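Local coordinates for protein proteasome accessory factor B/C (PafBC) (PDB 6SJ9) that probably acts as a transcriptional regulator of the bacterial DNA damage response, combining winged helix-turn-helix and WYL domains in one chain, at residues A[181-193]-A[397-409]. Numbering follows the deposited sequence.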
ATOM      1  N   GLU A 181     -25.599  18.300  -4.510  1.00 37.32           N
ATOM      2  CA  GLU A 181     -24.574  19.316  -4.411  1.00 36.52           C
ATOM      3  C   GLU A 181     -23.513  18.829  -3.424  1.00 36.01           C
ATOM      4  O   GLU A 181     -23.800  18.739  -2.205  1.00 36.41           O
ATOM      5  CB  GLU A 181     -25.210  20.635  -3.953  1.00 36.88           C
ATOM      6  CG  GLU A 181     -26.273  21.142  -4.964  1.00 40.86           C
ATOM      7  CD  GLU A 181     -27.110  22.316  -4.462  1.00 44.57           C
ATOM      8  OE1 GLU A 181     -26.844  22.824  -3.344  1.00 48.63           O
ATOM      9  OE2 GLU A 181     -28.035  22.734  -5.180  1.00 44.13           O
ATOM     10  N   PRO A 182     -22.299  18.497  -3.874  1.00 35.29           N
ATOM     11  CA  PRO A 182     -21.344  17.779  -2.987  1.00 36.70           C
ATOM     12  C   PRO A 182     -20.687  18.716  -1.986  1.00 34.66           C
ATOM     13  O   PRO A 182     -20.174  19.773  -2.356  1.00 34.73           O
ATOM     14  CB  PRO A 182     -20.312  17.209  -3.956  1.00 36.44           C
ATOM     15  CG  PRO A 182     -20.386  18.230  -5.189  1.00 36.15           C
ATOM     16  CD  PRO A 182     -21.845  18.549  -5.287  1.00 35.05           C
ATOM     17  N   TRP A 183     -20.769  18.355  -0.699  1.00 36.91           N
ATOM     18  CA  TRP A 183     -20.125  19.121   0.374  1.00 38.99           C
ATOM     19  C   TRP A 183     -18.817  18.514   0.832  1.00 42.06           C
ATOM     20  O   TRP A 183     -17.903  19.240   1.256  1.00 41.80           O
ATOM     21  CB  TRP A 183     -21.014  19.238   1.592  1.00 37.74           C
ATOM     22  CG  TRP A 183     -22.305  19.934   1.360  1.00 38.64           C
ATOM     23  CD1 TRP A 183     -22.730  20.554   0.226  1.00 37.35           C
ATOM     24  CD2 TRP A 183     -23.369  20.071   2.319  1.00 41.15           C
ATOM     25  NE1 TRP A 183     -23.999  21.098   0.431  1.00 37.43           N
ATOM     26  CE2 TRP A 183     -24.411  20.783   1.703  1.00 38.35           C
ATOM     27  CE3 TRP A 183     -23.538  19.643   3.633  1.00 45.64           C
ATOM     28  CZ2 TRP A 183     -25.605  21.100   2.371  1.00 39.67           C
ATOM     29  CZ3 TRP A 183     -24.734  19.951   4.286  1.00 49.32           C
ATOM     30  CH2 TRP A 183     -25.738  20.681   3.651  1.00 45.54           C
ATOM     31  N   GLY A 184     -18.705  17.201   0.772  1.00 42.65           N
ATOM     32  CA  GLY A 184     -17.483  16.591   1.238  1.00 44.89           C
ATOM     33  C   GLY A 184     -17.441  15.107   0.979  1.00 42.23           C
ATOM     34  O   GLY A 184     -18.463  14.461   0.732  1.00 46.78           O
ATOM     35  N   LEU A 185     -16.222  14.603   0.962  1.00 36.45           N
ATOM     36  CA  LEU A 185     -15.919  13.196   0.982  1.00 39.37           C
ATOM     37  C   LEU A 185     -15.352  12.825   2.348  1.00 40.98           C
ATOM     38  O   LEU A 185     -14.670  13.626   3.000  1.00 44.64           O
ATOM     39  CB  LEU A 185     -14.914  12.851  -0.098  1.00 41.03           C
ATOM     40  CG  LEU A 185     -15.407  12.954  -1.542  1.00 40.93           C
ATOM     41  CD1 LEU A 185     -14.216  13.055  -2.418  1.00 39.62           C
ATOM     42  CD2 LEU A 185     -16.207  11.690  -1.890  1.00 38.87           C
ATOM     43  N   GLY A 186     -15.585  11.592   2.759  1.00 40.36           N
ATOM     44  CA  GLY A 186     -15.175  11.206   4.093  1.00 44.27           C
ATOM     45  C   GLY A 186     -14.983   9.713   4.221  1.00 50.13           C
ATOM     46  O   GLY A 186     -15.556   8.919   3.464  1.00 53.88           O
ATOM     47  N   SER A 187     -14.134   9.338   5.168  1.00 47.42           N
ATOM     48  CA  SER A 187     -13.806   7.946   5.421  1.00 52.48           C
ATOM     49  C   SER A 187     -14.142   7.641   6.866  1.00 52.44           C
ATOM     50  O   SER A 187     -13.685   8.342   7.765  1.00 54.51           O
ATOM     51  CB  SER A 187     -12.319   7.691   5.181  1.00 55.34           C
ATOM     52  OG  SER A 187     -12.097   6.316   5.158  1.00 61.12           O
ATOM     53  N   ARG A 188     -15.020   6.692   7.085  1.00 56.19           N
ATOM     54  CA  ARG A 188     -15.174   6.123   8.419  1.00 65.51           C
ATOM     55  C   ARG A 188     -15.286   4.620   8.298  1.00 72.20           C
ATOM     56  O   ARG A 188     -16.019   4.114   7.442  1.00 71.26           O
ATOM     57  CB  ARG A 188     -16.304   6.729   9.237  1.00 67.48           C
ATOM     58  CG  ARG A 188     -15.807   7.965   9.953  1.00 67.90           C
ATOM     59  CD  ARG A 188     -16.854   9.032  10.001  1.00 70.14           C
ATOM     60  NE  ARG A 188     -16.423  10.259  10.680  1.00 72.67           N
ATOM     61  CZ  ARG A 188     -15.366  11.015  10.353  1.00 68.60           C
ATOM     62  NH1 ARG A 188     -14.553  10.678   9.336  1.00 65.20           N
ATOM     63  NH2 ARG A 188     -15.135  12.139  11.042  1.00 65.26           N
ATOM     64  N   PHE A 189     -14.567   3.921   9.188  1.00 76.49           N
ATOM     65  CA  PHE A 189     -14.513   2.459   9.217  1.00 76.66           C
ATOM     66  C   PHE A 189     -13.865   1.912   7.946  1.00 74.61           C
ATOM     67  O   PHE A 189     -14.207   0.820   7.478  1.00 75.63           O
ATOM     68  CB  PHE A 189     -15.922   1.884   9.385  1.00 79.00           C
ATOM     69  CG  PHE A 189     -16.790   2.691  10.316  1.00 85.50           C
ATOM     70  CD1 PHE A 189     -16.483   2.810  11.663  1.00 88.84           C
ATOM     71  CD2 PHE A 189     -17.914   3.358   9.835  1.00 89.09           C
ATOM     72  CE1 PHE A 189     -17.291   3.566  12.521  1.00 90.17           C
ATOM     73  CE2 PHE A 189     -18.727   4.122  10.678  1.00 90.79           C
ATOM     74  CZ  PHE A 189     -18.415   4.221  12.027  1.00 92.11           C
ATOM     75  N   GLY A 190     -12.886   2.648   7.405  1.00 72.23           N
ATOM     76  CA  GLY A 190     -12.235   2.282   6.165  1.00 71.14           C
ATOM     77  C   GLY A 190     -13.008   2.610   4.893  1.00 69.92           C
ATOM     78  O   GLY A 190     -12.413   2.582   3.811  1.00 65.73           O
ATOM     79  N   GLN A 191     -14.289   2.988   4.986  1.00 70.87           N
ATOM     80  CA  GLN A 191     -15.165   3.132   3.822  1.00 71.61           C
ATOM     81  C   GLN A 191     -15.474   4.596   3.522  1.00 62.51           C
ATOM     82  O   GLN A 191     -15.702   5.394   4.438  1.00 59.91           O
ATOM     83  CB  GLN A 191     -16.483   2.373   4.067  1.00 82.17           C
ATOM     84  CG  GLN A 191     -16.301   0.854   4.193  1.00 91.94           C
ATOM     85  CD  GLN A 191     -15.432   0.298   3.059  1.00100.42           C
ATOM     86  OE1 GLN A 191     -14.230   0.044   3.243  1.00103.61           O
ATOM     87  NE2 GLN A 191     -16.033   0.118   1.877  1.00102.57           N
ATOM     88  N   TRP A 192     -15.560   4.926   2.229  1.00 57.28           N
ATOM     89  CA  TRP A 192     -15.669   6.309   1.797  1.00 52.11           C
ATOM     90  C   TRP A 192     -17.117   6.702   1.508  1.00 49.73           C
ATOM     91  O   TRP A 192     -17.904   5.928   0.954  1.00 52.84           O
ATOM     92  CB  TRP A 192     -14.819   6.571   0.573  1.00 51.95           C
ATOM     93  CG  TRP A 192     -13.361   6.768   0.865  1.00 50.48           C
ATOM     94  CD1 TRP A 192     -12.380   5.795   0.914  1.00 52.79           C
ATOM     95  CD2 TRP A 192     -12.720   7.995   1.192  1.00 47.27           C
ATOM     96  NE1 TRP A 192     -11.158   6.371   1.199  1.00 50.71           N
ATOM     97  CE2 TRP A 192     -11.338   7.713   1.395  1.00 46.69           C
ATOM     98  CE3 TRP A 192     -13.172   9.307   1.354  1.00 48.26           C
ATOM     99  CZ2 TRP A 192     -10.408   8.699   1.743  1.00 44.87           C
ATOM    100  CZ3 TRP A 192     -12.237  10.300   1.699  1.00 46.99           C
ATOM    101  CH2 TRP A 192     -10.861   9.980   1.888  1.00 46.37           C
ATOM    102  N   TYR A 193     -17.434   7.932   1.840  1.00 40.73           N
ATOM    103  CA  TYR A 193     -18.775   8.477   1.765  1.00 40.96           C
ATOM    104  C   TYR A 193     -18.694   9.838   1.092  1.00 42.89           C
ATOM    105  O   TYR A 193     -17.718  10.566   1.278  1.00 41.88           O
ATOM    106  CB  TYR A 193     -19.388   8.703   3.147  1.00 41.88           C
ATOM    107  CG  TYR A 193     -19.541   7.439   3.967  1.00 53.74           C
ATOM    108  CD1 TYR A 193     -18.450   6.866   4.608  1.00 59.61           C
ATOM    109  CD2 TYR A 193     -20.775   6.807   4.089  1.00 58.78           C
ATOM    110  CE1 TYR A 193     -18.600   5.687   5.365  1.00 63.61           C
ATOM    111  CE2 TYR A 193     -20.929   5.638   4.840  1.00 62.52           C
ATOM    112  CZ  TYR A 193     -19.836   5.087   5.470  1.00 65.24           C
ATOM    113  OH  TYR A 193     -19.991   3.923   6.204  1.00 69.65           O
ATOM    114  N   TYR A 397      -2.958  -3.860   7.880  1.00 73.94           N
ATOM    115  CA  TYR A 397      -3.182  -2.493   8.349  1.00 69.16           C
ATOM    116  C   TYR A 397      -4.615  -2.433   8.887  1.00 72.75           C
ATOM    117  O   TYR A 397      -5.545  -2.819   8.169  1.00 75.06           O
ATOM    118  CB  TYR A 397      -2.998  -1.467   7.215  1.00 67.26           C
ATOM    119  CG  TYR A 397      -2.977  -0.032   7.737  1.00 66.41           C
ATOM    120  CD1 TYR A 397      -1.804   0.527   8.242  1.00 65.58           C
ATOM    121  CD2 TYR A 397      -4.150   0.726   7.820  1.00 62.38           C
ATOM    122  CE1 TYR A 397      -1.786   1.823   8.755  1.00 63.01           C
ATOM    123  CE2 TYR A 397      -4.143   2.021   8.341  1.00 61.39           C
ATOM    124  CZ  TYR A 397      -2.955   2.561   8.822  1.00 61.03           C
ATOM    125  OH  TYR A 397      -2.933   3.842   9.355  1.00 59.18           O
ATOM    126  N   PRO A 398      -4.859  -1.923  10.093  1.00 77.75           N
ATOM    127  CA  PRO A 398      -6.218  -1.995  10.671  1.00 85.88           C
ATOM    128  C   PRO A 398      -7.190  -0.990  10.067  1.00 92.74           C
ATOM    129  O   PRO A 398      -6.809   0.116   9.675  1.00 87.97           O
ATOM    130  CB  PRO A 398      -5.988  -1.690  12.152  1.00 80.63           C
ATOM    131  CG  PRO A 398      -4.518  -1.247  12.239  1.00 77.78           C
ATOM    132  CD  PRO A 398      -3.939  -1.120  10.902  1.00 75.77           C
ATOM    133  N   ASP A 399      -8.480  -1.370  10.058  1.00102.46           N
ATOM    134  CA  ASP A 399      -9.507  -0.597   9.355  1.00109.20           C
ATOM    135  C   ASP A 399     -10.116   0.518  10.201  1.00110.14           C
ATOM    136  O   ASP A 399     -10.873   1.335   9.669  1.00110.19           O
ATOM    137  CB  ASP A 399     -10.639  -1.514   8.848  1.00116.37           C
ATOM    138  CG  ASP A 399     -11.290  -2.323   9.957  1.00123.19           C
ATOM    139  OD1 ASP A 399     -11.926  -1.717  10.847  1.00126.18           O
ATOM    140  OD2 ASP A 399     -11.151  -3.563   9.958  1.00125.95           O
ATOM    141  N   ASP A 400      -9.844   0.541  11.499  1.00110.96           N
ATOM    142  CA  ASP A 400     -10.455   1.485  12.429  1.00106.87           C
ATOM    143  C   ASP A 400      -9.427   2.472  12.971  1.00 99.09           C
ATOM    144  O   ASP A 400      -9.423   2.783  14.160  1.00101.93           O
ATOM    145  CB  ASP A 400     -11.154   0.742  13.571  1.00111.58           C
ATOM    146  CG  ASP A 400     -10.273  -0.349  14.224  1.00114.04           C
ATOM    147  OD1 ASP A 400      -9.041  -0.361  14.014  1.00113.80           O
ATOM    148  OD2 ASP A 400     -10.822  -1.184  14.985  1.00116.23           O
ATOM    149  N   LEU A 401      -8.493   2.916  12.131  1.00 90.82           N
ATOM    150  CA  LEU A 401      -7.444   3.829  12.574  1.00 83.64           C
ATOM    151  C   LEU A 401      -7.564   5.284  12.101  1.00 76.39           C
ATOM    152  O   LEU A 401      -7.228   6.187  12.869  1.00 72.76           O
ATOM    153  CB  LEU A 401      -6.089   3.243  12.137  1.00 81.33           C
ATOM    154  CG  LEU A 401      -4.793   3.429  12.934  1.00 78.26           C
ATOM    155  CD1 LEU A 401      -5.008   3.147  14.410  1.00 76.02           C
ATOM    156  CD2 LEU A 401      -3.641   2.567  12.376  1.00 75.27           C
ATOM    157  N   LEU A 402      -8.001   5.558  10.855  1.00 73.07           N
ATOM    158  CA  LEU A 402      -8.028   6.917  10.289  1.00 66.76           C
ATOM    159  C   LEU A 402      -9.434   7.418   9.976  1.00 65.50           C
ATOM    160  O   LEU A 402     -10.136   6.835   9.144  1.00 65.06           O
ATOM    161  CB  LEU A 402      -7.181   7.000   9.023  1.00 64.21           C
ATOM    162  CG  LEU A 402      -5.705   6.866   9.358  1.00 66.00           C
ATOM    163  CD1 LEU A 402      -4.868   7.269   8.211  1.00 61.93           C
ATOM    164  CD2 LEU A 402      -5.397   7.703  10.563  1.00 70.22           C
ATOM    165  N   ASP A 403      -9.801   8.557  10.551  1.00 64.57           N
ATOM    166  CA  ASP A 403     -10.991   9.280  10.108  1.00 67.70           C
ATOM    167  C   ASP A 403     -10.530  10.437   9.236  1.00 58.37           C
ATOM    168  O   ASP A 403      -9.862  11.356   9.724  1.00 53.36           O
ATOM    169  CB  ASP A 403     -11.826   9.846  11.265  1.00 74.11           C
ATOM    170  CG  ASP A 403     -12.499   8.780  12.106  1.00 80.61           C
ATOM    171  OD1 ASP A 403     -13.163   9.166  13.097  1.00 81.46           O
ATOM    172  OD2 ASP A 403     -12.353   7.573  11.798  1.00 85.18           O
ATOM    173  N   ILE A 404     -10.958  10.415   7.976  1.00 55.03           N
ATOM    174  CA  ILE A 404     -10.565  11.377   6.952  1.00 52.07           C
ATOM    175  C   ILE A 404     -11.793  12.168   6.494  1.00 50.40           C
ATOM    176  O   ILE A 404     -12.852  11.571   6.228  1.00 48.16           O
ATOM    177  CB  ILE A 404      -9.912  10.663   5.759  1.00 52.74           C
ATOM    178  CG1 ILE A 404      -8.685   9.913   6.281  1.00 53.76           C
ATOM    179  CG2 ILE A 404      -9.483  11.697   4.722  1.00 52.82           C
ATOM    180  CD1 ILE A 404      -8.178   8.843   5.400  1.00 51.54           C
ATOM    181  N   GLN A 405     -11.650  13.506   6.451  1.00 47.48           N
ATOM    182  CA  GLN A 405     -12.597  14.440   5.836  1.00 47.44           C
ATOM    183  C   GLN A 405     -11.885  15.162   4.680  1.00 43.74           C
ATOM    184  O   GLN A 405     -10.787  15.714   4.851  1.00 39.97           O
ATOM    185  CB  GLN A 405     -13.113  15.537   6.779  1.00 50.63           C
ATOM    186  CG  GLN A 405     -14.029  15.100   7.886  1.00 62.01           C
ATOM    187  CD  GLN A 405     -13.308  14.226   8.912  1.00 66.67           C
ATOM    188  OE1 GLN A 405     -13.854  13.243   9.352  1.00 73.06           O
ATOM    189  NE2 GLN A 405     -12.082  14.599   9.297  1.00 66.53           N
ATOM    190  N   TRP A 406     -12.553  15.249   3.549  1.00 39.21           N
ATOM    191  CA  TRP A 406     -12.012  15.951   2.381  1.00 38.38           C
ATOM    192  C   TRP A 406     -13.103  16.854   1.831  1.00 36.88           C
ATOM    193  O   TRP A 406     -13.993  16.383   1.118  1.00 38.69           O
ATOM    194  CB  TRP A 406     -11.551  14.963   1.344  1.00 38.47           C
ATOM    195  CG  TRP A 406     -10.829  15.555   0.191  1.00 41.20           C
ATOM    196  CD1 TRP A 406     -11.080  16.755  -0.446  1.00 41.03           C
ATOM    197  CD2 TRP A 406      -9.733  14.953  -0.508  1.00 42.12           C
ATOM    198  NE1 TRP A 406     -10.197  16.928  -1.486  1.00 43.53           N
ATOM    199  CE2 TRP A 406      -9.377  15.837  -1.570  1.00 43.37           C
ATOM    200  CE3 TRP A 406      -9.010  13.769  -0.336  1.00 38.03           C
ATOM    201  CZ2 TRP A 406      -8.326  15.574  -2.438  1.00 40.31           C
ATOM    202  CZ3 TRP A 406      -7.958  13.492  -1.235  1.00 38.68           C
ATOM    203  CH2 TRP A 406      -7.620  14.404  -2.249  1.00 39.16           C
ATOM    204  N   GLU A 407     -13.035  18.140   2.176  1.00 38.28           N
ATOM    205  CA  GLU A 407     -13.918  19.173   1.624  1.00 39.78           C
ATOM    206  C   GLU A 407     -13.225  19.905   0.478  1.00 38.11           C
ATOM    207  O   GLU A 407     -12.093  19.585   0.108  1.00 42.72           O
ATOM    208  CB  GLU A 407     -14.296  20.165   2.710  1.00 43.05           C
ATOM    209  CG  GLU A 407     -14.935  19.570   3.903  1.00 56.84           C
ATOM    210  CD  GLU A 407     -15.184  20.610   5.004  1.00 64.70           C
ATOM    211  OE1 GLU A 407     -15.238  21.836   4.746  1.00 68.51           O
ATOM    212  OE2 GLU A 407     -15.384  20.177   6.129  1.00 69.89           O
ATOM    213  N   ASN A 408     -13.915  20.892  -0.107  1.00 40.35           N
ATOM    214  CA  ASN A 408     -13.345  21.664  -1.223  1.00 42.06           C
ATOM    215  C   ASN A 408     -12.024  22.287  -0.809  1.00 41.01           C
ATOM    216  O   ASN A 408     -11.991  23.146   0.069  1.00 38.47           O
ATOM    217  CB  ASN A 408     -14.304  22.780  -1.698  1.00 40.67           C
ATOM    218  CG  ASN A 408     -13.843  23.392  -3.050  1.00 40.69           C
ATOM    219  OD1 ASN A 408     -13.293  22.676  -3.879  1.00 38.77           O
ATOM    220  ND2 ASN A 408     -14.075  24.685  -3.260  1.00 38.50           N
ATOM    221  N   ASP A 409     -10.936  21.884  -1.443  1.00 43.19           N
ATOM    222  CA  ASP A 409      -9.639  22.505  -1.131  1.00 51.18           C
ATOM    223  C   ASP A 409      -9.175  22.250   0.328  1.00 42.98           C
ATOM    224  O   ASP A 409      -8.319  22.981   0.851  1.00 40.23           O
ATOM    225  CB  ASP A 409      -9.642  24.036  -1.403  1.00 57.80           C
ATOM    226  CG  ASP A 409      -8.193  24.655  -1.433  1.00 58.63           C
ATOM    227  OD1 ASP A 409      -7.382  24.199  -2.268  1.00 60.39           O
ATOM    228  OD2 ASP A 409      -7.853  25.557  -0.632  1.00 60.48           O
TER
HETATM  229  O   HOH W   1     -16.932  21.498   0.317  1.00 35.07           O
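Arg188 turns one face of its guanidinium to Asp403 where strand 181-188 of the WYL domain pairs with strand 404-407 of the PafC helix-turn-helix region. The two side chains cross at about a right angle, and Asp403 OD1 sits 4.0 Å above the guanidinium plane, over its centre. Because it lies well out of that plane, no N-H points at it and the attraction is one of charge alone; the carboxylate and guanidinium planes are 30° apart. Asp403 CB lies over the same face, 3.4 Å from Arg188 NH1, and with CG beside the backbone N (chi1 -68°) the carboxylate is carried over it too. An alanine in place of Asp403 would probably leave that face of Arg188 without its nearby negative charge. Arg188 NH1 donates to Ser187 O (2.9 Å), approaching from above the carbonyl plane, while NH2 forms a salt bridge with Asp237. The Gln405 amide stands almost perpendicular to the guanidinium, its oxygen at the edge, though its exact place is doubtful.

On the other face of the sheet Ser187, Ile404, Leu185 and Trp406 gather. Ser187 CB lies over the centre of the Trp192 ring, and Ile404, with CG2 anti to its backbone N, brings that methyl 3.6 Å from Trp192 CH2. Leu185 and Trp406 form an antiparallel hydrogen-bonded pair, Leu185 N to Trp406 O (2.9 Å) being nearly straight at 172° and Trp406 N to Leu185 O (2.7 Å) answering it.

At the far end a water bridges Trp183 O and Asn408 N. Phe150 meets both Trp192 and Trp406 edge-to-face, helix 232-237 packs against Arg188 and Gln405, and strand 410-413 continues the sheet beyond 404-407, so that one antiparallel sheet runs from the WYL domain into the helix-turn-helix region.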